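Local coordinates for predicted metal-dependent hydrolase of the TIM-barrel fold (Lactobacillus casei, PDB 2QPX), which is of unknown function but probably acts as a zinc-dependent hydrolase of the amidohydrolase type, holding two zinc ions in a TIM-barrel fold, at residues A[146-149]-A[150-154]. Numbering follows the deposited sequence.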
ATOM      1  N   ALA A 146       8.817  41.033  13.934  1.00 21.81           N
ATOM      2  CA  ALA A 146       9.541  40.902  15.215  1.00 22.82           C
ATOM      3  C   ALA A 146       9.540  39.435  15.648  1.00 21.98           C
ATOM      4  O   ALA A 146      10.545  38.947  16.173  1.00 22.19           O
ATOM      5  CB  ALA A 146       8.901  41.750  16.301  1.00 24.74           C
ATOM      6  N   TRP A 147       8.422  38.748  15.447  1.00 20.70           N
ATOM      7  CA  TRP A 147       8.347  37.310  15.752  1.00 18.06           C
ATOM      8  C   TRP A 147       9.364  36.521  14.911  1.00 19.57           C
ATOM      9  O   TRP A 147      10.148  35.710  15.435  1.00 18.06           O
ATOM     10  CB  TRP A 147       6.956  36.780  15.481  1.00 18.83           C
ATOM     11  CG  TRP A 147       6.922  35.272  15.466  1.00 18.37           C
ATOM     12  CD1 TRP A 147       6.924  34.446  16.548  1.00 19.10           C
ATOM     13  CD2 TRP A 147       6.919  34.433  14.311  1.00 16.84           C
ATOM     14  NE1 TRP A 147       6.934  33.126  16.153  1.00 19.53           N
ATOM     15  CE2 TRP A 147       6.906  33.091  14.776  1.00 18.16           C
ATOM     16  CE3 TRP A 147       6.912  34.671  12.927  1.00 18.23           C
ATOM     17  CZ2 TRP A 147       6.929  32.022  13.919  1.00 18.45           C
ATOM     18  CZ3 TRP A 147       6.914  33.609  12.072  1.00 18.52           C
ATOM     19  CH2 TRP A 147       6.936  32.280  12.574  1.00 18.52           C
ATOM     20  N   TRP A 148       9.367  36.762  13.600  1.00 18.80           N
ATOM     21  CA  TRP A 148      10.271  36.053  12.699  1.00 19.07           C
ATOM     22  C   TRP A 148      11.738  36.319  13.045  1.00 18.53           C
ATOM     23  O   TRP A 148      12.576  35.397  13.040  1.00 19.09           O
ATOM     24  CB  TRP A 148       9.995  36.423  11.239  1.00 18.68           C
ATOM     25  CG  TRP A 148      10.925  35.723  10.310  1.00 19.04           C
ATOM     26  CD1 TRP A 148      11.924  36.276   9.574  1.00 22.82           C
ATOM     27  CD2 TRP A 148      10.987  34.308  10.069  1.00 18.60           C
ATOM     28  NE1 TRP A 148      12.589  35.307   8.872  1.00 23.38           N
ATOM     29  CE2 TRP A 148      12.048  34.088   9.173  1.00 19.92           C
ATOM     30  CE3 TRP A 148      10.263  33.215  10.543  1.00 20.53           C
ATOM     31  CZ2 TRP A 148      12.366  32.809   8.700  1.00 19.97           C
ATOM     32  CZ3 TRP A 148      10.569  31.962  10.077  1.00 21.23           C
ATOM     33  CH2 TRP A 148      11.629  31.760   9.187  1.00 21.47           C
ATOM     34  N   GLN A 149      12.071  37.562  13.354  1.00 20.61           N
ATOM     35  CA  GLN A 149      13.456  37.862  13.732  1.00 21.24           C
ATOM     36  C   GLN A 149      13.883  37.068  14.973  1.00 20.77           C
ATOM     37  O   GLN A 149      14.957  36.460  14.995  1.00 21.46           O
ATOM     38  CB  GLN A 149      13.661  39.373  13.946  1.00 22.39           C
ATOM     39  CG  GLN A 149      15.065  39.710  14.392  1.00 25.00           C
ATOM     40  CD  GLN A 149      15.251  41.200  14.572  1.00 31.64           C
ATOM     41  OE1 GLN A 149      15.169  41.712  15.687  1.00 44.94           O
ATOM     42  NE2 GLN A 149      15.457  41.902  13.475  1.00 37.12           N
ATOM     43  N   ALA A 150      13.020  37.061  15.984  1.00 19.53           N
ATOM     44  CA  ALA A 150      13.343  36.396  17.240  1.00 19.24           C
ATOM     45  C   ALA A 150      13.440  34.868  17.045  1.00 19.44           C
ATOM     46  O   ALA A 150      14.372  34.218  17.532  1.00 20.64           O
ATOM     47  CB  ALA A 150      12.319  36.728  18.308  1.00 21.02           C
ATOM     48  N   PHE A 151      12.464  34.325  16.337  1.00 18.26           N
ATOM     49  CA  PHE A 151      12.391  32.881  16.131  1.00 19.22           C
ATOM     50  C   PHE A 151      13.544  32.423  15.249  1.00 18.00           C
ATOM     51  O   PHE A 151      14.223  31.447  15.579  1.00 18.35           O
ATOM     52  CB  PHE A 151      11.030  32.494  15.547  1.00 18.45           C
ATOM     53  CG  PHE A 151      10.958  31.075  15.034  1.00 16.21           C
ATOM     54  CD1 PHE A 151      11.018  30.005  15.912  1.00 17.83           C
ATOM     55  CD2 PHE A 151      10.941  30.805  13.683  1.00 19.01           C
ATOM     56  CE1 PHE A 151      10.991  28.685  15.414  1.00 17.90           C
ATOM     57  CE2 PHE A 151      10.910  29.487  13.197  1.00 19.56           C
ATOM     58  CZ  PHE A 151      10.913  28.442  14.069  1.00 18.50           C
ATOM     59  N   SER A 152      13.759  33.105  14.120  1.00 18.50           N
ATOM     60  CA  SER A 152      14.837  32.707  13.234  1.00 18.83           C
ATOM     61  C   SER A 152      16.196  32.813  13.934  1.00 18.61           C
ATOM     62  O   SER A 152      17.093  31.996  13.709  1.00 18.29           O
ATOM     63  CB  SER A 152      14.793  33.517  11.896  1.00 19.03           C
ATOM     64  OG  SER A 152      15.019  34.879  12.108  1.00 22.50           O
ATOM     65  N   ASN A 153      16.406  33.849  14.738  1.00 19.47           N
ATOM     66  CA  ASN A 153      17.666  33.922  15.508  1.00 20.81           C
ATOM     67  C   ASN A 153      17.835  32.695  16.433  1.00 20.59           C
ATOM     68  O   ASN A 153      18.921  32.143  16.535  1.00 20.79           O
ATOM     69  CB  ASN A 153      17.746  35.197  16.343  1.00 21.75           C
ATOM     70  CG  ASN A 153      18.079  36.429  15.510  1.00 24.84           C
ATOM     71  OD1 ASN A 153      18.543  36.328  14.371  1.00 25.90           O
ATOM     72  ND2 ASN A 153      17.864  37.609  16.108  1.00 29.55           N
ATOM     73  N   ASP A 154      16.746  32.268  17.084  1.00 19.37           N
ATOM     74  CA  ASP A 154      16.783  31.085  17.945  1.00 18.27           C
ATOM     75  C   ASP A 154      17.156  29.806  17.181  1.00 18.13           C
ATOM     76  O   ASP A 154      17.967  29.013  17.637  1.00 19.99           O
ATOM     77  CB  ASP A 154      15.479  30.949  18.712  1.00 17.95           C
ATOM     78  CG  ASP A 154      15.636  30.156  19.988  1.00 20.52           C
ATOM     79  OD1 ASP A 154      16.297  30.670  20.908  1.00 22.71           O
ATOM     80  OD2 ASP A 154      15.120  29.017  20.089  1.00 20.92           O
TER
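Phe151 sits one helical turn after Trp147 and beside Trp148, and its ring meets the two indoles differently. With CG anti to the backbone N in both residues (chi1 167° and 168°), Trp147 and Phe151 extend in the same direction, their planes nearly parallel but slid apart so that they hardly overlap; Phe151 CB lies over one face of the Trp147 indole. Trp148 comes in obliquely, Trp148 CZ3 lying at the edge of the Phe151 ring, 3.8 Å from Phe151 CD2, and meets Tyr209 edge-to-face. Ser152 is small enough to fit over the face of Trp148, where its CB makes a CH-pi contact. At chi1 65° its OG lies between backbone N and carbonyl carbon and bonds Trp148 O at 2.7 Å; this buried hydroxyl is satisfied within its own helix, and Trp148 O also accepts Ser152 N from the opposite face of its carbonyl plane. Replacing Trp148 by alanine would probably cost Phe151 CD2 and Ser152 CB their indole contacts and open a gap toward Tyr209. Gln149, exposed and suitably polar, extends alongside Asn153, amide planes 16° apart, while Gln149 O accepts Asn153 N at 3.0 Å. Broad apolar rings suit the covered side; Trp147 adds an N-H for Ala134 O. Trp147, Trp148 and Phe151 form an aromatic cluster with i, i+3 and i, i+4 spacings, packing helix 144-156 against helices 130-138 and 204-221, away from the zinc site.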